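Long-range contact in alpha-L-rhamnosidase (Aspergillus terreus, PDB 6GSZ), which probably hydrolyses terminal non-reducing alpha-L-rhamnose residues from alpha-L-rhamnosides, as a calcium-binding glycoside hydrolase: residues Val344-Gln350 with Gly405-Thr410. Residues are numbered along the deposited sequence; the frame is centred on the assembly and turned at random.
Sequences VKGPKGQ and GWPADT
Val-344 lies against Trp-406, and following its side chain outward shows how the two loops are packed. CB meets CH2 of the indole. A chi1 of 60° places CG1 between the backbone N and the carbonyl carbon and leaves CG2 anti to the N, over the six-membered ring and 4.0 Å from its centroid: a CH-pi contact over the face. The same methyl presses on CG of Pro-407, at a close 3.5 Å, and touches Thr-410, so a branched, apolar residue suits this buried spot. The indole is held by its own loop, since NE1 of Trp-406 donates to Thr-410 O (2.8 Å), which lies at the ring's edge, nearly in its plane. Thr-410 also offers OG1 to the backbone N of Lys-345, 2.9 Å away and almost straight at 168°. Gly-346, with no side chain, suits the close approach of its CA to Pro-407 CB (3.8 Å). At the other end the extended side chain of Gln-350 carries NE2 to Gly-405 O (2.9 Å); the acceptor lies in the amide plane, although NE2 stands above the carbonyl plane. Pro-407 opens a type I turn and Pro-347 a type II turn, whose third residue, Gly-349, takes the positive phi (86°). Within the concanavalin-like domain the contact joins two connections between the same two sheets, from strand 339-344 to 351-361 and from 400-404 to 417-424; Ile-352 and Phe-354 of strand 351-361 pack on Trp-406.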
ATOM      1  N   VAL A 344      -9.248  26.190 -17.437  1.00 19.36           N
ATOM      2  CA  VAL A 344      -9.069  26.530 -18.824  1.00 20.62           C
ATOM      3  C   VAL A 344     -10.369  27.115 -19.378  1.00 21.33           C
ATOM      4  O   VAL A 344     -11.446  26.686 -19.015  1.00 19.80           O
ATOM      5  CB  VAL A 344      -8.640  25.281 -19.620  1.00 21.49           C
ATOM      6  CG1 VAL A 344      -9.683  24.163 -19.535  1.00 22.97           C
ATOM      7  CG2 VAL A 344      -8.307  25.613 -21.068  1.00 24.02           C
ATOM      8  N   LYS A 345     -10.222  28.069 -20.307  1.00 20.15           N
ATOM      9  CA  LYS A 345     -11.327  28.613 -21.092  1.00 22.59           C
ATOM     10  C   LYS A 345     -11.019  28.390 -22.575  1.00 19.53           C
ATOM     11  O   LYS A 345      -9.902  28.569 -23.034  1.00 22.51           O
ATOM     12  CB  LYS A 345     -11.530  30.116 -20.827  1.00 27.70           C
ATOM     13  CG  LYS A 345     -12.540  30.765 -21.764  1.00 32.82           C
ATOM     14  CD  LYS A 345     -13.070  32.088 -21.291  1.00 40.81           C
ATOM     15  CE  LYS A 345     -14.311  32.476 -22.078  1.00 44.81           C
ATOM     16  NZ  LYS A 345     -14.614  33.916 -21.970  1.00 47.79           N
ATOM     17  N   GLY A 346     -12.027  28.024 -23.349  1.00 20.14           N
ATOM     18  CA  GLY A 346     -11.791  27.863 -24.755  1.00 21.36           C
ATOM     19  C   GLY A 346     -13.087  27.695 -25.522  1.00 22.06           C
ATOM     20  O   GLY A 346     -14.162  27.677 -24.926  1.00 23.13           O
ATOM     21  N   PRO A 347     -13.000  27.547 -26.858  1.00 22.25           N
ATOM     22  CA  PRO A 347     -14.183  27.470 -27.699  1.00 24.53           C
ATOM     23  C   PRO A 347     -15.099  26.267 -27.420  1.00 23.85           C
ATOM     24  O   PRO A 347     -14.644  25.120 -27.271  1.00 22.86           O
ATOM     25  CB  PRO A 347     -13.584  27.349 -29.105  1.00 24.79           C
ATOM     26  CG  PRO A 347     -12.234  28.005 -28.988  1.00 25.26           C
ATOM     27  CD  PRO A 347     -11.750  27.491 -27.651  1.00 23.13           C
ATOM     28  N   LYS A 348     -16.405  26.553 -27.401  1.00 23.95           N
ATOM     29  CA  LYS A 348     -17.408  25.530 -27.267  1.00 22.84           C
ATOM     30  C   LYS A 348     -17.198  24.437 -28.327  1.00 21.62           C
ATOM     31  O   LYS A 348     -17.127  24.719 -29.526  1.00 23.16           O
ATOM     32  CB  LYS A 348     -18.800  26.154 -27.429  1.00 24.05           C
ATOM     33  CG  LYS A 348     -19.954  25.182 -27.213  1.00 23.08           C
ATOM     34  CD  LYS A 348     -21.317  25.877 -27.224  1.00 24.49           C
ATOM     35  CE  LYS A 348     -22.433  24.883 -26.987  1.00 31.73           C
ATOM     36  NZ  LYS A 348     -23.750  25.544 -26.832  1.00 35.22           N
ATOM     37  N   GLY A 349     -17.107  23.178 -27.866  1.00 18.55           N
ATOM     38  CA  GLY A 349     -16.986  21.997 -28.726  1.00 20.30           C
ATOM     39  C   GLY A 349     -15.569  21.651 -29.129  1.00 19.19           C
ATOM     40  O   GLY A 349     -15.359  20.631 -29.787  1.00 21.42           O
ATOM     41  N   GLN A 350     -14.590  22.469 -28.724  1.00 19.07           N
ATOM     42  CA  GLN A 350     -13.182  22.125 -28.919  1.00 19.79           C
ATOM     43  C   GLN A 350     -12.735  21.106 -27.865  1.00 18.87           C
ATOM     44  O   GLN A 350     -12.971  21.290 -26.657  1.00 19.18           O
ATOM     45  CB  GLN A 350     -12.312  23.375 -28.842  1.00 19.36           C
ATOM     46  CG  GLN A 350     -10.837  23.076 -29.077  1.00 21.81           C
ATOM     47  CD  GLN A 350     -10.095  24.305 -29.497  1.00 23.79           C
ATOM     48  OE1 GLN A 350     -10.645  25.134 -30.220  1.00 28.15           O
ATOM     49  NE2 GLN A 350      -8.839  24.420 -29.083  1.00 27.47           N
ATOM     50  N   GLY A 405      -4.869  20.219 -28.846  1.00 21.08           N
ATOM     51  CA  GLY A 405      -6.126  20.953 -28.827  1.00 22.13           C
ATOM     52  C   GLY A 405      -6.244  21.968 -27.707  1.00 21.51           C
ATOM     53  O   GLY A 405      -7.328  22.499 -27.472  1.00 22.59           O
ATOM     54  N   TRP A 406      -5.161  22.215 -26.953  1.00 22.58           N
ATOM     55  CA  TRP A 406      -5.211  23.216 -25.887  1.00 19.91           C
ATOM     56  C   TRP A 406      -5.542  24.578 -26.482  1.00 22.67           C
ATOM     57  O   TRP A 406      -4.953  24.968 -27.487  1.00 25.99           O
ATOM     58  CB  TRP A 406      -3.900  23.245 -25.083  1.00 22.19           C
ATOM     59  CG  TRP A 406      -3.970  24.171 -23.910  1.00 20.52           C
ATOM     60  CD1 TRP A 406      -3.742  25.514 -23.908  1.00 23.31           C
ATOM     61  CD2 TRP A 406      -4.364  23.818 -22.566  1.00 21.33           C
ATOM     62  NE1 TRP A 406      -3.935  26.025 -22.656  1.00 22.90           N
ATOM     63  CE2 TRP A 406      -4.319  25.004 -21.806  1.00 19.08           C
ATOM     64  CE3 TRP A 406      -4.726  22.621 -21.936  1.00 20.03           C
ATOM     65  CZ2 TRP A 406      -4.617  25.025 -20.451  1.00 21.67           C
ATOM     66  CZ3 TRP A 406      -5.037  22.644 -20.596  1.00 21.53           C
ATOM     67  CH2 TRP A 406      -4.996  23.833 -19.866  1.00 21.53           C
ATOM     68  N   PRO A 407      -6.511  25.323 -25.912  1.00 23.03           N
ATOM     69  CA  PRO A 407      -6.971  26.560 -26.532  1.00 26.07           C
ATOM     70  C   PRO A 407      -5.984  27.725 -26.377  1.00 27.99           C
ATOM     71  O   PRO A 407      -5.357  27.915 -25.331  1.00 30.10           O
ATOM     72  CB  PRO A 407      -8.311  26.851 -25.839  1.00 29.24           C
ATOM     73  CG  PRO A 407      -8.191  26.180 -24.490  1.00 25.90           C
ATOM     74  CD  PRO A 407      -7.271  24.999 -24.695  1.00 24.06           C
ATOM     75  N   ALA A 408      -5.861  28.484 -27.459  1.00 35.15           N
ATOM     76  CA  ALA A 408      -5.086  29.714 -27.493  1.00 40.98           C
ATOM     77  C   ALA A 408      -5.561  30.696 -26.404  1.00 34.41           C
ATOM     78  O   ALA A 408      -4.761  31.482 -25.884  1.00 37.18           O
ATOM     79  CB  ALA A 408      -5.202  30.297 -28.876  1.00 47.02           C
ATOM     80  N   ASP A 409      -6.857  30.638 -26.049  1.00 35.81           N
ATOM     81  CA  ASP A 409      -7.467  31.568 -25.074  1.00 37.66           C
ATOM     82  C   ASP A 409      -6.795  31.482 -23.692  1.00 34.44           C
ATOM     83  O   ASP A 409      -6.836  32.456 -22.951  1.00 36.82           O
ATOM     84  CB  ASP A 409      -8.966  31.298 -24.873  1.00 50.93           C
ATOM     85  CG  ASP A 409      -9.777  31.227 -26.175  1.00 62.69           C
ATOM     86  OD1 ASP A 409     -10.214  32.390 -26.635  1.00 85.87           O
ATOM     87  OD2 ASP A 409      -9.844  30.107 -26.798  1.00 79.32           O
ATOM     88  N   THR A 410      -6.237  30.319 -23.318  1.00 34.04           N
ATOM     89  CA  THR A 410      -5.626  30.127 -22.009  1.00 31.72           C
ATOM     90  C   THR A 410      -4.150  29.748 -22.170  1.00 32.04           C
ATOM     91  O   THR A 410      -3.795  28.814 -22.897  1.00 33.19           O
ATOM     92  CB  THR A 410      -6.344  29.030 -21.210  1.00 31.56           C
ATOM     93  OG1 THR A 410      -7.730  29.368 -21.034  1.00 44.90           O
ATOM     94  CG2 THR A 410      -5.731  28.827 -19.841  1.00 32.85           C
TER
HETATM   95  O   HOH W   1      -8.040  27.582 -29.638  0.50 39.49           O